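Local coordinates for cephalosporin acylase (Bacillus halodurans, PDB 2NLZ), which probably hydrolyses amide bonds as an Ntn-type acylase of the gamma-glutamyltranspeptidase family, though its natural substrate is not established, at residues N46-A51 with L361-D365; I52-T56 with W126-A130; N369-F373 with P432-F436. The protein carries 1 engineered substitution. One frame throughout, in Å; residues are numbered along the deposited sequence.

The three contacts follow one path through the sandwich of helices and sheets. Interactions 1 and 2 share helix 47-61. Its start packs on strand 359-365, and its next turn meets helix 122-133. The centres of interactions 1 and 2 lie about 9 Å apart. Interaction 3 uses strand 370-376, the neighbour of strand 359-365 in the same sheet, and its centre is about 8 Å from that of interaction 1. Along the chain, interaction 2 is nested inside the loop closed by interaction 1, and interaction 3 follows both. Together they tie the helix layer to one sheet and that sheet to the facing one, consistent with the layered Ntn-hydrolase fold.

Interaction 1: N46-A51 with L361-D365; sequences NAIDAA and LATAD
Asn46 is the N-cap of helix 47-61 and touches the end of strand 359-365. Its CB lies 3.3 Å from Asp365 OD2. The carboxamide turns back to its own helix. There OD1 accepts a nearly straight bond from Asp49 N (170°) and a weak one from Ile48 N. Asp49 OD2 in turn accepts from Asn46 N through its anti lone pair, so the two residues form a capping box. Asn46 ND2 is bound to Tyr133 O.

Ala47 makes the polar link to the strand. Its N donates to Asp365 OD2 at 3.0 Å, coming from the anti side of the carboxylate and 34° out of its plane. Asp365 holds CG between its backbone N and carbonyl carbon (chi1 63°), which brings OD2 to the helix start. Asn369 N binds the other oxygen, OD1, so both ends of the carboxylate are gripped. The nearby helix N-terminus would probably stabilise its negative charge. Ala47 CB also rests 3.9 Å from Ala364 CA.

Residues 47-51 run roughly antiparallel to strand 361-365, their axes 7.3 Å apart at closest approach. This is consistent with helix layer packing on sheet in the alpha-beta-beta-alpha sandwich of Ntn hydrolases. Farther along, Ala50 CB meets Thr363 CG2 at 4.0 Å. Ala51 CB touches Leu361 CD2 at 3.9 Å. The other Leu361 branch, CD1, comes within 3.4 Å of Ala51 O.

Interaction 2: I52-T56 with W126-A130; sequences IATAT and WAELA
This is a buried, apolar contact between helices 47-61 and 122-133. Over residues 52-56 and 126-130 the axes come no closer than 11.0 Å and run antiparallel (168°). Trp126 and Ile52 span much of the gap. No hydrogen bond crosses it.

Trp126 fills one end. Thr56 CG2 sits over one face of its six-membered ring, 3.4 Å from the centroid and 6° off the normal, a CH-pi contact. Thr56 holds OG1 between its backbone N and carbonyl carbon (chi1 50°). The hydroxyl therefore lies near Ile52 O and Ala53 O, and the methyl meets the ring. Ala55 CB approaches the indole obliquely, 4.0 Å from Trp126 NE1. That nitrogen is bound to Gln375 OE1, which helps fix the ring.

At the other end, Ile52 CD1 rests against the backbone at Trp126 O and Ala130 N, both 3.5 Å away, and also touches Leu129 CB and Ala130 CB. Ile52 CG2 touches Trp126 CB. With an alanine in place of Trp126, the Thr56 methyl would probably lose the ring it lies on, and Gln375 OE1 its indole partner. Phe373, of strand 370-376, touches Ala55, Trp126 and Leu129. The pair thus belongs to a helical layer on a sheet, as in the Ntn-hydrolase sandwich.

Interaction 3: N369-F373 with P432-F436; sequences NMVSF and PIGPF
Met370 and Ser372 of strand 370-376 face Pro435 of strand 431-438, and here the packing is close. Ser372 CB meets Pro435 CB at 3.6 Å. The same proline ring lies against the preceding peptide, with CB 3.4 Å from Val371 O. Met370 crosses Pro432 and Pro435 at about a right angle. Its chain bends at chi2 and chi3 (-149° and -84°), which carries the sulfur and methyl across to Pro432, Gly434 and Pro435. SD approaches Pro435 CD at 4.1 Å. CE lies 3.3 Å from Pro432 CB. It is also 3.6 Å from Gly434 CA, where no side chain intervenes. A side chain at Gly434 would run into Pro435 CD and, at these backbone angles, into the carbonyl before it. Ile433 and Gly434 together face Leu426, making a classic beta bulge.

The polar tip of Ser372 is satisfied outside the pair. Its OG is hydrogen-bonded to Tyr360 OH and Gly424 O.

The loose side is at the start of both segments. Asn369 is partly exposed and does not touch residues 432-436. Its OD1 is bound to Thr78 OG1. Pro432 too is partly exposed. Ile433 turns from the contact and packs on Phe5 of the second subunit.

Segments 370-373 and 432-436 point roughly the same way, at 23°, yet no hydrogen bond joins them. Val371 and Phe373 direct their side chains the other way, to helix 47-61. Strand 370-376 thus has helix on one face and strand 431-438 on the other, consistent with the face-to-face sheets of the alpha-beta-beta-alpha Ntn-hydrolase fold.

Interaction 1: N46-A51 with L361-D365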
# COMPACT_ATOMS: atom_id res chain seq x y z
N ASN D 46 -25.22 35.37 -5.03
CA ASN D 46 -25.64 34.00 -5.27
C ASN D 46 -24.50 33.20 -5.93
O ASN D 46 -23.40 33.72 -6.09
CB ASN D 46 -26.94 33.95 -6.11
CG ASN D 46 -26.82 34.67 -7.45
OD1 ASN D 46 -25.79 34.62 -8.13
ND2 ASN D 46 -27.90 35.33 -7.85
N ALA D 47 -24.78 31.96 -6.31
CA ALA D 47 -23.76 31.06 -6.83
C ALA D 47 -23.07 31.61 -8.07
O ALA D 47 -21.87 31.38 -8.26
CB ALA D 47 -24.37 29.69 -7.10
N ILE D 48 -23.82 32.34 -8.90
CA ILE D 48 -23.28 32.96 -10.10
C ILE D 48 -22.29 34.06 -9.71
O ILE D 48 -21.15 34.08 -10.19
CB ILE D 48 -24.40 33.54 -11.01
CG1 ILE D 48 -25.26 32.42 -11.61
CG2 ILE D 48 -23.82 34.37 -12.14
CD1 ILE D 48 -26.52 32.10 -10.81
N ASP D 49 -22.73 34.95 -8.83
CA ASP D 49 -21.85 35.98 -8.31
C ASP D 49 -20.56 35.36 -7.81
O ASP D 49 -19.48 35.77 -8.22
CB ASP D 49 -22.53 36.76 -7.19
CG ASP D 49 -23.66 37.63 -7.68
OD1 ASP D 49 -23.44 38.47 -8.58
OD2 ASP D 49 -24.78 37.49 -7.14
N ALA D 50 -20.70 34.35 -6.94
CA ALA D 50 -19.55 33.64 -6.36
C ALA D 50 -18.61 33.04 -7.41
O ALA D 50 -17.39 33.05 -7.23
CB ALA D 50 -20.02 32.56 -5.39
N ALA D 51 -19.18 32.52 -8.49
CA ALA D 51 -18.42 31.94 -9.57
C ALA D 51 -17.54 33.00 -10.21
O ALA D 51 -16.35 32.78 -10.43
CB ALA D 51 -19.35 31.33 -10.58
N LEU D 361 -13.80 25.31 -11.41
CA LEU D 361 -14.44 26.00 -10.31
C LEU D 361 -15.88 25.49 -10.25
O LEU D 361 -16.51 25.28 -11.30
CB LEU D 361 -14.40 27.49 -10.65
CG LEU D 361 -15.08 28.68 -9.99
CD1 LEU D 361 -14.58 29.86 -10.76
CD2 LEU D 361 -16.60 28.61 -10.05
N ALA D 362 -16.40 25.29 -9.04
CA ALA D 362 -17.80 24.94 -8.90
C ALA D 362 -18.41 25.63 -7.71
O ALA D 362 -17.81 25.68 -6.64
CB ALA D 362 -17.98 23.44 -8.78
N THR D 363 -19.60 26.19 -7.92
CA THR D 363 -20.33 26.89 -6.88
C THR D 363 -21.80 26.47 -6.81
O THR D 363 -22.43 26.13 -7.83
CB THR D 363 -20.28 28.40 -7.09
OG1 THR D 363 -20.62 28.67 -8.45
CG2 THR D 363 -18.89 28.95 -6.82
N ALA D 364 -22.35 26.50 -5.60
CA ALA D 364 -23.76 26.24 -5.38
C ALA D 364 -24.25 27.05 -4.17
O ALA D 364 -23.46 27.34 -3.25
CB ALA D 364 -24.01 24.76 -5.17
N ASP D 365 -25.53 27.41 -4.17
CA ASP D 365 -26.11 28.13 -3.03
C ASP D 365 -27.36 27.46 -2.45
O ASP D 365 -27.79 26.40 -2.91
CB ASP D 365 -26.37 29.61 -3.36
CG ASP D 365 -27.39 29.81 -4.49
OD1 ASP D 365 -28.29 28.96 -4.66
OD2 ASP D 365 -27.31 30.84 -5.18

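Interaction 2: I52-T56 with W126-A130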
# COMPACT_ATOMS: atom_id res chain seq x y z
N ILE D 52 -18.13 34.17 -10.48
CA ILE D 52 -17.40 35.30 -11.05
C ILE D 52 -16.33 35.77 -10.07
O ILE D 52 -15.20 36.02 -10.47
CB ILE D 52 -18.36 36.45 -11.45
CG1 ILE D 52 -19.37 35.97 -12.49
CG2 ILE D 52 -17.59 37.62 -12.02
CD1 ILE D 52 -20.61 36.85 -12.61
N ALA D 53 -16.67 35.83 -8.79
CA ALA D 53 -15.69 36.21 -7.78
C ALA D 53 -14.46 35.32 -7.83
O ALA D 53 -13.33 35.80 -7.92
CB ALA D 53 -16.32 36.16 -6.40
N THR D 54 -14.71 34.03 -7.81
CA THR D 54 -13.68 33.01 -7.83
C THR D 54 -12.89 32.99 -9.14
O THR D 54 -11.69 32.76 -9.13
CB THR D 54 -14.31 31.64 -7.59
OG1 THR D 54 -15.23 31.71 -6.49
CG2 THR D 54 -13.24 30.60 -7.29
N ALA D 55 -13.57 33.23 -10.26
CA ALA D 55 -12.93 33.17 -11.57
C ALA D 55 -11.92 34.29 -11.70
O ALA D 55 -10.76 34.06 -12.05
CB ALA D 55 -13.95 33.25 -12.68
N THR D 56 -12.38 35.50 -11.38
CA THR D 56 -11.54 36.69 -11.46
C THR D 56 -10.42 36.64 -10.44
O THR D 56 -9.33 37.14 -10.69
CB THR D 56 -12.36 37.99 -11.27
OG1 THR D 56 -13.17 37.88 -10.09
CG2 THR D 56 -13.24 38.25 -12.46
N TRP D 126 -17.81 37.11 -17.91
CA TRP D 126 -18.03 37.56 -16.54
C TRP D 126 -19.22 38.50 -16.49
O TRP D 126 -20.18 38.26 -15.78
CB TRP D 126 -16.79 38.27 -15.97
CG TRP D 126 -15.53 37.45 -15.91
CD1 TRP D 126 -15.44 36.09 -15.84
CD2 TRP D 126 -14.18 37.94 -15.89
NE1 TRP D 126 -14.12 35.70 -15.79
CE2 TRP D 126 -13.33 36.82 -15.82
CE3 TRP D 126 -13.62 39.22 -15.92
CZ2 TRP D 126 -11.93 36.95 -15.79
CZ3 TRP D 126 -12.24 39.35 -15.90
CH2 TRP D 126 -11.41 38.21 -15.83
N ALA D 127 -19.14 39.57 -17.28
CA ALA D 127 -20.17 40.62 -17.32
C ALA D 127 -21.57 40.09 -17.64
O ALA D 127 -22.53 40.40 -16.92
CB ALA D 127 -19.78 41.70 -18.31
N GLU D 128 -21.68 39.30 -18.72
CA GLU D 128 -22.95 38.70 -19.12
C GLU D 128 -23.53 37.77 -18.06
O GLU D 128 -24.75 37.69 -17.90
CB GLU D 128 -22.82 37.97 -20.45
CG GLU D 128 -23.34 38.75 -21.66
CD GLU D 128 -24.86 38.78 -21.76
OE1 GLU D 128 -25.51 37.77 -21.45
OE2 GLU D 128 -25.40 39.83 -22.17
N LEU D 129 -22.66 37.06 -17.35
CA LEU D 129 -23.09 36.17 -16.28
C LEU D 129 -23.68 36.98 -15.14
O LEU D 129 -24.70 36.60 -14.57
CB LEU D 129 -21.90 35.35 -15.79
CG LEU D 129 -22.02 33.86 -15.51
CD1 LEU D 129 -23.21 33.24 -16.20
CD2 LEU D 129 -20.74 33.18 -15.98
N ALA D 130 -23.05 38.12 -14.84
CA ALA D 130 -23.47 39.01 -13.77
C ALA D 130 -24.80 39.67 -14.11
O ALA D 130 -25.74 39.62 -13.32
CB ALA D 130 -22.42 40.06 -13.50

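Interaction 3: N369-F373 with P432-F436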
# COMPACT_ATOMS: atom_id res chain seq x y z
N ASN D 369 -29.36 27.56 -6.89
CA ASN D 369 -28.47 27.94 -7.98
C ASN D 369 -27.13 27.21 -7.91
O ASN D 369 -26.60 26.99 -6.82
CB ASN D 369 -28.27 29.45 -8.02
CG ASN D 369 -29.57 30.20 -8.05
OD1 ASN D 369 -30.43 29.95 -8.89
ND2 ASN D 369 -29.74 31.13 -7.11
N MET D 370 -26.62 26.81 -9.08
CA MET D 370 -25.40 26.01 -9.18
C MET D 370 -24.66 26.36 -10.46
O MET D 370 -25.30 26.56 -11.51
CB MET D 370 -25.74 24.51 -9.20
CG MET D 370 -26.44 24.02 -7.94
SD MET D 370 -26.11 22.33 -7.46
CE MET D 370 -27.29 21.50 -8.51
N VAL D 371 -23.33 26.45 -10.39
CA VAL D 371 -22.55 26.71 -11.61
C VAL D 371 -21.27 25.88 -11.77
O VAL D 371 -20.52 25.68 -10.83
CB VAL D 371 -22.31 28.24 -11.88
CG1 VAL D 371 -22.44 29.06 -10.62
CG2 VAL D 371 -20.96 28.51 -12.60
N SER D 372 -21.09 25.40 -13.00
CA SER D 372 -19.85 24.81 -13.47
C SER D 372 -19.14 25.86 -14.32
O SER D 372 -19.64 26.24 -15.38
CB SER D 372 -20.18 23.60 -14.34
OG SER D 372 -19.04 22.86 -14.70
N PHE D 373 -17.99 26.36 -13.85
CA PHE D 373 -17.27 27.42 -14.55
C PHE D 373 -15.85 27.01 -14.80
O PHE D 373 -15.20 26.44 -13.92
CB PHE D 373 -17.24 28.71 -13.72
CG PHE D 373 -16.75 29.91 -14.48
CD1 PHE D 373 -17.65 30.73 -15.15
CD2 PHE D 373 -15.39 30.22 -14.53
CE1 PHE D 373 -17.20 31.84 -15.87
CE2 PHE D 373 -14.93 31.33 -15.25
CZ PHE D 373 -15.83 32.14 -15.91
N PRO D 432 -31.55 19.16 -10.53
CA PRO D 432 -30.12 19.35 -10.64
C PRO D 432 -29.40 18.54 -9.57
O PRO D 432 -29.79 18.55 -8.39
CB PRO D 432 -29.96 20.84 -10.34
CG PRO D 432 -31.02 21.12 -9.35
CD PRO D 432 -32.19 20.24 -9.76
N ILE D 433 -28.37 17.81 -9.98
CA ILE D 433 -27.52 17.22 -8.95
C ILE D 433 -26.18 17.96 -8.81
O ILE D 433 -25.65 18.05 -7.71
CB ILE D 433 -27.45 15.66 -8.99
CG1 ILE D 433 -26.35 15.16 -9.90
CG2 ILE D 433 -28.81 15.01 -9.35
CD1 ILE D 433 -26.01 13.74 -9.58
N GLY D 434 -25.67 18.54 -9.89
CA GLY D 434 -24.55 19.47 -9.72
C GLY D 434 -23.49 19.69 -10.79
O GLY D 434 -23.50 19.05 -11.86
N PRO D 435 -22.58 20.63 -10.52
CA PRO D 435 -21.46 20.92 -11.40
C PRO D 435 -20.25 20.03 -11.13
O PRO D 435 -19.98 19.66 -9.97
CB PRO D 435 -21.15 22.38 -11.09
CG PRO D 435 -21.54 22.53 -9.64
CD PRO D 435 -22.58 21.50 -9.33
N PHE D 436 -19.54 19.68 -12.20
CA PHE D 436 -18.30 18.93 -12.09
C PHE D 436 -17.40 19.35 -13.25
O PHE D 436 -17.87 19.89 -14.25
CB PHE D 436 -18.56 17.42 -12.13
CG PHE D 436 -19.01 16.91 -13.47
CD1 PHE D 436 -20.35 16.88 -13.79
CD2 PHE D 436 -18.09 16.45 -14.40
CE1 PHE D 436 -20.76 16.41 -15.01
CE2 PHE D 436 -18.50 15.98 -15.63
CZ PHE D 436 -19.84 15.96 -15.93